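Local coordinates for CdiI immunity protein (PDB 5E3E) that binds the CDI toxin of Yersinia kristensenii, a nuclease of the RNase A superfamily, and as its immunity protein probably blocks that toxin's activity, at residues A34-K37 against A38-A42; L60-D63 against E64-I68; E51-Y54 against L55-L58. All coordinates share one frame; numbering follows the deposited sequence.

Interaction 1: A34-K37 against A38-A42; sequences AAYK and ATETA
T39 grips the carbonyl oxygen of A35 twice. Its hydroxyl OG1 lies 2.7 Å from A35 O and its own amide N 2.9 Å from that same oxygen, the two donors arriving from opposite faces of the carbonyl plane. The hydroxyl gets there because chi1 of T39 (-59°) sets OG1 beside the backbone N, folding it back over the preceding turn. One residue on, the amide of E40 donates to Y36 O at 2.9 Å, a fairly straight bond with an N-H...O angle of 163°, and A38 N donates to A34 O, less straight. E40 is where the chain leaves helical geometry, so these bonds make up the last turn of helix 29-39. A water sits where the chain departs, between K37 O and E40 O.

E40 comes back over the Y36 ring, with its CB over one face and E40 CG 3.7 Å from Y36 CD1. The two side chains cross at about a right angle, and the carboxylate plane is turned 42° from the ring.

That buried carboxylate is well supplied: OE2 bonds the hydroxyls of Y12 and Y17 and also G62 N of the toxin chain, so this helix end takes a direct part in toxin binding. Y36 makes an edge-to-face contact with Y17 and packs on L13 of helix 8-17, while K37 NZ reaches M97 O. Beyond E40, T41 is the N-cap of helix 42-56, its OG1 bonded to E44 N, and Y36 lies against E44, R45 and M48 of that next helix.

Interaction 2: L60-D63 against E64-I68; sequences LPDD and ELQDI
E64 leans its carboxylate against the ring of P61, E64 OE2 lying 3.6 Å from P61 CG. Its chi1 of -60° sets CG beside the backbone N, and the chain then runs extended (chi2 171°), carrying the carboxylate to the proline. The E64 amide makes a weak bond to P61 O, the carbonyl of the N-cap residue of helix 62-72. L65 N donates to that same oxygen at 3.2 Å and much straighter, with an N-H...O angle of 166°. L65 also meets L60 CB to CB at 4.4 Å; one residue precedes the N-cap and the other is the fourth after it, which makes the pair a hydrophobic staple. Q66 donates its amide to D62 O, and its extended side chain crosses that of D62 at a slant. A water bridges the two by donating to D62 OD2 (2.8 Å) and Q66 OE1 (2.7 Å). The other carboxylate oxygen of D62 accepts from S86 N, at the start of helix 86-96. D67 N continues the helical ladder to D63 O. I68 then brings CD1 to within 3.6 Å of L60 CD1, widening the apolar patch. Three acids, D62, D63 and E64, thus occupy the first turn, where the helix dipole would probably favour their charges and offset the repulsion of D63 and E64.

Interaction 3: E51-Y54 against L55-L58; sequences EIDY and LLAL
The flat carboxylate of D53 brings OD1 to 4.4 Å from L56 CD1, a loose approach. Among the flat peptide groups the contact is closer: L56 N donates to I52 O at 2.8 Å and 167°, whereas L55 N makes a bond to E51 O and a weak one to I52 O. L56 CG also rests 3.4 Å from I52 O. The carboxylate of E51 turns elsewhere, its two oxygens accepting from Y9 N and L10 N and so tying this helix to the beginning of helix 8-17.

The arrangement is the C-terminal part of helix 42-56 in an all-helical protein. I52 and L55 are buried against neighbouring helices, I52 on L90, I93 and Y94 of helix 86-96 and L55 on L10. L56 continues the row from I52 at its margin, the two side chains lying side by side and pointing the same way. The touching branch of I52 is CG2, anti to the backbone N, and it sits 3.6 Å from L56 CD1.

Farther along, A57 N donates to D53 O at 3.0 Å, and A57 CB lies 3.3 Å from that oxygen. L58 N instead pairs with L55 O, while the branch carbon CG of L58 meets Y54 O at 3.4 Å.

Along the chain the order is interaction 1, interaction 3, interaction 2, carried by the successive helices 29-39, 42-56 and 62-72. Interactions 1 and 2 lie on opposite sides of the chain's centre, about 27 Å apart between centres, while the centres of interactions 1 and 3 are about 21 Å apart, with nearest atoms about 8 Å apart. Interactions 2 and 3 are neighbours, with centres about 12 Å apart, and they pack directly: L65 CD1 lies 4.2 Å from L55 CD1. Helix 86-96 lies against both of them, through L90. The toxin chain reaches interaction 1 but neither of the other two, so one helix end belongs to the binding surface while the others join helices within the immunity protein.

Interaction 1: A34-K37 against A38-A42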
ATOM      1  N   ALA A  34     -11.837  -9.198   1.077  1.00 12.79           N
ATOM      2  CA  ALA A  34     -12.520 -10.133   0.201  1.00 12.76           C
ATOM      3  C   ALA A  34     -11.952 -10.115  -1.203  1.00 12.47           C
ATOM      4  O   ALA A  34     -11.888 -11.156  -1.842  1.00 12.40           O
ATOM      5  CB  ALA A  34     -14.009  -9.853   0.157  1.00 13.11           C
ATOM      6  N   ALA A  35     -11.557  -8.946  -1.698  1.00 12.17           N
ATOM      7  CA  ALA A  35     -10.936  -8.840  -3.019  1.00 12.17           C
ATOM      8  C   ALA A  35      -9.584  -9.573  -3.048  1.00 12.34           C
ATOM      9  O   ALA A  35      -9.266 -10.250  -4.026  1.00 12.56           O
ATOM     10  CB  ALA A  35     -10.745  -7.377  -3.404  1.00 12.11           C
ATOM     11  N   TYR A  36      -8.800  -9.424  -1.973  1.00 12.37           N
ATOM     12  CA  TYR A  36      -7.553 -10.155  -1.842  1.00 12.74           C
ATOM     13  C   TYR A  36      -7.812 -11.668  -1.873  1.00 13.24           C
ATOM     14  O   TYR A  36      -7.166 -12.414  -2.612  1.00 13.22           O
ATOM     15  CB  TYR A  36      -6.884  -9.726  -0.558  1.00 12.65           C
ATOM     16  CG  TYR A  36      -5.739 -10.568  -0.118  1.00 12.70           C
ATOM     17  CD1 TYR A  36      -4.439 -10.245  -0.489  1.00 12.65           C
ATOM     18  CD2 TYR A  36      -5.920 -11.617   0.751  1.00 13.04           C
ATOM     19  CE1 TYR A  36      -3.357 -10.998  -0.064  1.00 12.95           C
ATOM     20  CE2 TYR A  36      -4.839 -12.372   1.199  1.00 13.03           C
ATOM     21  CZ  TYR A  36      -3.567 -12.069   0.792  1.00 12.95           C
ATOM     22  OH  TYR A  36      -2.524 -12.814   1.266  1.00 12.87           O
ATOM     23  N   LYS A  37      -8.765 -12.104  -1.091  1.00 13.92           N
ATOM     24  CA  LYS A  37      -9.057 -13.519  -1.007  1.00 15.01           C
ATOM     25  C   LYS A  37      -9.461 -14.050  -2.374  1.00 15.14           C
ATOM     26  O   LYS A  37      -9.031 -15.157  -2.758  1.00 15.42           O
ATOM     27  CB  LYS A  37     -10.146 -13.815   0.025  1.00 15.78           C
ATOM     28  CG  LYS A  37     -10.431 -15.324   0.113  1.00 17.37           C
ATOM     29  CD  LYS A  37     -11.347 -15.693   1.245  1.00 18.92           C
ATOM     30  CE  LYS A  37     -11.578 -17.189   1.169  1.00 20.90           C
ATOM     31  NZ  LYS A  37     -12.508 -17.698   2.198  1.00 22.42           N
ATOM     32  N   ALA A  38     -10.301 -13.301  -3.091  1.00 15.13           N
ATOM     33  CA  ALA A  38     -10.799 -13.752  -4.386  1.00 16.05           C
ATOM     34  C   ALA A  38      -9.721 -13.778  -5.459  1.00 16.12           C
ATOM     35  O   ALA A  38      -9.731 -14.651  -6.345  1.00 17.07           O
ATOM     36  CB  ALA A  38     -11.951 -12.881  -4.848  1.00 16.14           C
ATOM     37  N   THR A  39      -8.814 -12.823  -5.393  1.00 15.18           N
ATOM     38  CA  THR A  39      -7.829 -12.599  -6.434  1.00 15.21           C
ATOM     39  C   THR A  39      -6.595 -13.482  -6.271  1.00 14.80           C
ATOM     40  O   THR A  39      -6.100 -14.055  -7.266  1.00 15.68           O
ATOM     41  CB  THR A  39      -7.407 -11.102  -6.439  1.00 15.24           C
ATOM     42  OG1 THR A  39      -8.558 -10.284  -6.661  1.00 15.72           O
ATOM     43  CG2 THR A  39      -6.397 -10.831  -7.541  1.00 15.64           C
ATOM     44  N   GLU A  40      -6.117 -13.633  -5.032  1.00 14.06           N
ATOM     45  CA  GLU A  40      -4.842 -14.283  -4.773  1.00 13.90           C
ATOM     46  C   GLU A  40      -5.020 -15.782  -4.524  1.00 13.71           C
ATOM     47  O   GLU A  40      -6.140 -16.262  -4.271  1.00 13.71           O
ATOM     48  CB  GLU A  40      -4.124 -13.638  -3.599  1.00 13.97           C
ATOM     49  CG  GLU A  40      -3.959 -12.116  -3.699  1.00 14.05           C
ATOM     50  CD  GLU A  40      -3.173 -11.637  -4.918  1.00 14.18           C
ATOM     51  OE1 GLU A  40      -2.353 -12.411  -5.439  1.00 14.68           O
ATOM     52  OE2 GLU A  40      -3.275 -10.445  -5.322  1.00 14.02           O
ATOM     53  N   THR A  41      -3.936 -16.537  -4.651  1.00 13.76           N
ATOM     54  CA  THR A  41      -4.022 -17.997  -4.511  1.00 13.92           C
ATOM     55  C   THR A  41      -4.182 -18.394  -3.055  1.00 14.21           C
ATOM     56  O   THR A  41      -3.918 -17.594  -2.138  1.00 13.83           O
ATOM     57  CB  THR A  41      -2.760 -18.667  -5.036  1.00 14.01           C
ATOM     58  OG1 THR A  41      -1.650 -18.300  -4.213  1.00 13.75           O
ATOM     59  CG2 THR A  41      -2.501 -18.233  -6.476  1.00 14.12           C
ATOM     60  N   ALA A  42      -4.584 -19.636  -2.842  1.00 14.68           N
ATOM     61  CA  ALA A  42      -4.663 -20.178  -1.486  1.00 15.18           C
ATOM     62  C   ALA A  42      -3.261 -20.159  -0.843  1.00 15.58           C
ATOM     63  O   ALA A  42      -3.131 -19.858   0.354  1.00 15.46           O
ATOM     64  CB  ALA A  42      -5.208 -21.613  -1.517  1.00 15.72           C
TER
HETATM   65  O   HOH W   1      -8.539 -16.863  -4.915  1.00 27.39           O

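Interaction 2: L60-D63 against E64-I68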
ATOM      1  N   LEU A  60       3.218  -8.642  21.600  1.00 14.56           N
ATOM      2  CA  LEU A  60       3.871  -7.333  21.709  1.00 14.50           C
ATOM      3  C   LEU A  60       2.972  -6.309  22.369  1.00 14.68           C
ATOM      4  O   LEU A  60       1.746  -6.344  22.180  1.00 14.67           O
ATOM      5  CB  LEU A  60       4.276  -6.783  20.335  1.00 13.99           C
ATOM      6  CG  LEU A  60       5.248  -7.596  19.515  1.00 13.97           C
ATOM      7  CD1 LEU A  60       5.464  -6.997  18.149  1.00 14.22           C
ATOM      8  CD2 LEU A  60       6.602  -7.721  20.235  1.00 14.15           C
ATOM      9  N   PRO A  61       3.562  -5.334  23.074  1.00 15.11           N
ATOM     10  CA  PRO A  61       2.882  -4.097  23.429  1.00 15.18           C
ATOM     11  C   PRO A  61       2.187  -3.472  22.222  1.00 14.85           C
ATOM     12  O   PRO A  61       2.775  -3.417  21.134  1.00 14.14           O
ATOM     13  CB  PRO A  61       4.019  -3.207  23.900  1.00 15.57           C
ATOM     14  CG  PRO A  61       5.013  -4.183  24.482  1.00 15.91           C
ATOM     15  CD  PRO A  61       4.969  -5.328  23.517  1.00 15.57           C
ATOM     16  N   ASP A  62       0.942  -3.016  22.393  1.00 14.87           N
ATOM     17  CA  ASP A  62       0.193  -2.568  21.243  1.00 15.20           C
ATOM     18  C   ASP A  62       0.883  -1.464  20.463  1.00 15.44           C
ATOM     19  O   ASP A  62       0.769  -1.411  19.243  1.00 14.75           O
ATOM     20  CB  ASP A  62      -1.201  -2.076  21.639  1.00 15.49           C
ATOM     21  CG  ASP A  62      -2.075  -1.811  20.416  1.00 15.66           C
ATOM     22  OD1 ASP A  62      -2.272  -2.787  19.696  1.00 15.80           O
ATOM     23  OD2 ASP A  62      -2.449  -0.634  20.180  1.00 16.33           O
ATOM     24  N   ASP A  63       1.533  -0.537  21.157  1.00 16.64           N
ATOM     25  CA  ASP A  63       2.205   0.544  20.445  1.00 17.64           C
ATOM     26  C   ASP A  63       3.293   0.031  19.477  1.00 16.76           C
ATOM     27  O   ASP A  63       3.463   0.603  18.380  1.00 15.46           O
ATOM     28  CB  ASP A  63       2.695   1.649  21.402  1.00 20.32           C
ATOM     29  CG  ASP A  63       3.766   1.198  22.409  1.00 23.59           C
ATOM     30  OD1 ASP A  63       4.076   0.009  22.546  1.00 25.39           O
ATOM     31  OD2 ASP A  63       4.295   2.106  23.127  1.00 28.92           O
ATOM     32  N   GLU A  64       3.982  -1.051  19.866  1.00 16.21           N
ATOM     33  CA  GLU A  64       5.012  -1.625  18.992  1.00 16.44           C
ATOM     34  C   GLU A  64       4.382  -2.343  17.807  1.00 14.85           C
ATOM     35  O   GLU A  64       4.834  -2.193  16.686  1.00 14.77           O
ATOM     36  CB  GLU A  64       5.976  -2.539  19.761  1.00 18.02           C
ATOM     37  CG  GLU A  64       6.723  -1.822  20.875  1.00 20.34           C
ATOM     38  CD  GLU A  64       7.531  -2.738  21.817  1.00 23.08           C
ATOM     39  OE1 GLU A  64       7.956  -3.845  21.414  1.00 23.95           O
ATOM     40  OE2 GLU A  64       7.749  -2.312  22.968  1.00 25.00           O
ATOM     41  N   LEU A  65       3.331  -3.115  18.037  1.00 13.81           N
ATOM     42  CA  LEU A  65       2.655  -3.799  16.943  1.00 13.07           C
ATOM     43  C   LEU A  65       2.037  -2.788  16.017  1.00 12.69           C
ATOM     44  O   LEU A  65       2.097  -2.961  14.796  1.00 12.40           O
ATOM     45  CB  LEU A  65       1.623  -4.808  17.440  1.00 12.85           C
ATOM     46  CG  LEU A  65       0.957  -5.673  16.374  1.00 12.60           C
ATOM     47  CD1 LEU A  65       1.977  -6.332  15.453  1.00 12.53           C
ATOM     48  CD2 LEU A  65       0.076  -6.689  17.105  1.00 12.81           C
ATOM     49  N   GLN A  66       1.498  -1.694  16.550  1.00 12.76           N
ATOM     50  CA  GLN A  66       0.914  -0.680  15.655  1.00 12.90           C
ATOM     51  C   GLN A  66       1.968  -0.011  14.801  1.00 13.07           C
ATOM     52  O   GLN A  66       1.742   0.259  13.646  1.00 12.91           O
ATOM     53  CB  GLN A  66       0.117   0.389  16.429  1.00 13.25           C
ATOM     54  CG  GLN A  66      -0.646   1.378  15.567  1.00 13.41           C
ATOM     55  CD  GLN A  66      -1.399   2.405  16.400  1.00 13.95           C
ATOM     56  OE1 GLN A  66      -2.319   2.078  17.188  1.00 14.68           O
ATOM     57  NE2 GLN A  66      -1.023   3.653  16.231  1.00 14.59           N
ATOM     58  N   ASP A  67       3.132   0.254  15.360  1.00 13.75           N
ATOM     59  CA  ASP A  67       4.219   0.841  14.566  1.00 14.67           C
ATOM     60  C   ASP A  67       4.641  -0.115  13.454  1.00 13.42           C
ATOM     61  O   ASP A  67       4.873   0.303  12.328  1.00 12.93           O
ATOM     62  CB  ASP A  67       5.423   1.107  15.474  1.00 16.64           C
ATOM     63  CG  ASP A  67       6.498   1.871  14.801  1.00 18.85           C
ATOM     64  OD1 ASP A  67       6.187   2.859  14.127  1.00 21.28           O
ATOM     65  OD2 ASP A  67       7.687   1.529  15.028  1.00 22.80           O
ATOM     66  N   ILE A  68       4.657  -1.410  13.744  1.00 12.52           N
ATOM     67  CA  ILE A  68       5.001  -2.390  12.732  1.00 12.38           C
ATOM     68  C   ILE A  68       3.990  -2.366  11.575  1.00 12.30           C
ATOM     69  O   ILE A  68       4.374  -2.312  10.404  1.00 12.52           O
ATOM     70  CB  ILE A  68       5.077  -3.805  13.351  1.00 12.22           C
ATOM     71  CG1 ILE A  68       6.379  -3.926  14.205  1.00 12.50           C
ATOM     72  CG2 ILE A  68       5.073  -4.881  12.295  1.00 12.31           C
ATOM     73  CD1 ILE A  68       6.336  -4.980  15.273  1.00 12.80           C
TER
HETATM   74  O   HOH W   2      -3.309  -0.453  17.568  1.00 15.35           O

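Interaction 3: E51-Y54 against L55-L58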
ATOM      1  N   GLU A  51       2.476 -15.326   8.577  1.00 11.94           N
ATOM      2  CA  GLU A  51       3.103 -14.084   9.081  1.00 11.97           C
ATOM      3  C   GLU A  51       2.290 -13.413  10.200  1.00 11.81           C
ATOM      4  O   GLU A  51       2.845 -12.972  11.185  1.00 11.72           O
ATOM      5  CB  GLU A  51       3.367 -13.088   7.948  1.00 12.04           C
ATOM      6  CG  GLU A  51       4.437 -13.563   6.999  1.00 12.47           C
ATOM      7  CD  GLU A  51       4.843 -12.509   5.954  1.00 12.57           C
ATOM      8  OE1 GLU A  51       4.363 -11.359   6.020  1.00 12.93           O
ATOM      9  OE2 GLU A  51       5.639 -12.874   5.068  1.00 13.02           O
ATOM     10  N   ILE A  52       0.962 -13.366  10.064  1.00 11.72           N
ATOM     11  CA  ILE A  52       0.136 -12.913  11.165  1.00 11.97           C
ATOM     12  C   ILE A  52       0.447 -13.715  12.429  1.00 12.31           C
ATOM     13  O   ILE A  52       0.552 -13.148  13.512  1.00 12.30           O
ATOM     14  CB  ILE A  52      -1.362 -12.998  10.835  1.00 12.03           C
ATOM     15  CG1 ILE A  52      -1.695 -11.985   9.760  1.00 12.00           C
ATOM     16  CG2 ILE A  52      -2.184 -12.861  12.127  1.00 12.19           C
ATOM     17  CD1 ILE A  52      -3.180 -11.885   9.379  1.00 12.21           C
ATOM     18  N   ASP A  53       0.578 -15.036  12.303  1.00 12.81           N
ATOM     19  CA  ASP A  53       0.807 -15.844  13.477  1.00 13.64           C
ATOM     20  C   ASP A  53       2.167 -15.547  14.104  1.00 12.99           C
ATOM     21  O   ASP A  53       2.283 -15.548  15.334  1.00 12.48           O
ATOM     22  CB  ASP A  53       0.718 -17.330  13.136  1.00 14.82           C
ATOM     23  CG  ASP A  53      -0.681 -17.846  13.173  1.00 16.55           C
ATOM     24  OD1 ASP A  53      -1.476 -17.339  14.002  1.00 19.38           O
ATOM     25  OD2 ASP A  53      -0.943 -18.810  12.439  1.00 18.45           O
ATOM     26  N   TYR A  54       3.175 -15.274  13.277  1.00 12.80           N
ATOM     27  CA  TYR A  54       4.509 -14.921  13.809  1.00 12.90           C
ATOM     28  C   TYR A  54       4.408 -13.642  14.643  1.00 12.88           C
ATOM     29  O   TYR A  54       5.091 -13.508  15.670  1.00 12.96           O
ATOM     30  CB  TYR A  54       5.551 -14.725  12.712  1.00 13.06           C
ATOM     31  CG  TYR A  54       6.134 -16.029  12.229  1.00 13.42           C
ATOM     32  CD1 TYR A  54       6.920 -16.810  13.087  1.00 13.82           C
ATOM     33  CD2 TYR A  54       5.961 -16.454  10.928  1.00 13.57           C
ATOM     34  CE1 TYR A  54       7.461 -18.015  12.664  1.00 14.15           C
ATOM     35  CE2 TYR A  54       6.499 -17.641  10.487  1.00 14.12           C
ATOM     36  CZ  TYR A  54       7.265 -18.418  11.372  1.00 14.37           C
ATOM     37  OH  TYR A  54       7.775 -19.625  10.948  1.00 15.17           O
ATOM     38  N   LEU A  55       3.547 -12.731  14.232  1.00 12.72           N
ATOM     39  CA  LEU A  55       3.379 -11.500  15.003  1.00 12.75           C
ATOM     40  C   LEU A  55       2.567 -11.720  16.246  1.00 12.86           C
ATOM     41  O   LEU A  55       2.968 -11.239  17.306  1.00 12.64           O
ATOM     42  CB  LEU A  55       2.734 -10.384  14.166  1.00 12.86           C
ATOM     43  CG  LEU A  55       3.596  -9.852  13.001  1.00 12.82           C
ATOM     44  CD1 LEU A  55       2.802  -8.806  12.218  1.00 12.90           C
ATOM     45  CD2 LEU A  55       4.942  -9.292  13.423  1.00 13.06           C
ATOM     46  N   LEU A  56       1.414 -12.387  16.117  1.00 12.80           N
ATOM     47  CA  LEU A  56       0.508 -12.550  17.234  1.00 13.37           C
ATOM     48  C   LEU A  56       1.186 -13.313  18.386  1.00 13.69           C
ATOM     49  O   LEU A  56       0.925 -13.035  19.564  1.00 14.00           O
ATOM     50  CB  LEU A  56      -0.774 -13.281  16.824  1.00 13.74           C
ATOM     51  CG  LEU A  56      -1.758 -12.575  15.917  1.00 13.87           C
ATOM     52  CD1 LEU A  56      -2.913 -13.537  15.602  1.00 14.52           C
ATOM     53  CD2 LEU A  56      -2.166 -11.294  16.622  1.00 14.31           C
ATOM     54  N   ALA A  57       2.034 -14.270  18.049  1.00 13.53           N
ATOM     55  CA  ALA A  57       2.648 -15.140  19.052  1.00 13.85           C
ATOM     56  C   ALA A  57       3.609 -14.414  19.949  1.00 14.05           C
ATOM     57  O   ALA A  57       3.951 -14.917  21.018  1.00 13.91           O
ATOM     58  CB  ALA A  57       3.375 -16.317  18.389  1.00 13.86           C
ATOM     59  N   LEU A  58       4.070 -13.239  19.532  1.00 13.95           N
ATOM     60  CA  LEU A  58       5.015 -12.489  20.341  1.00 14.26           C
ATOM     61  C   LEU A  58       4.323 -11.709  21.469  1.00 14.72           C
ATOM     62  O   LEU A  58       4.983 -11.258  22.352  1.00 14.96           O
ATOM     63  CB  LEU A  58       5.767 -11.494  19.458  1.00 14.12           C
ATOM     64  CG  LEU A  58       6.583 -12.067  18.302  1.00 14.05           C
ATOM     65  CD1 LEU A  58       7.226 -10.936  17.515  1.00 14.01           C
ATOM     66  CD2 LEU A  58       7.608 -13.062  18.802  1.00 14.39           C
TER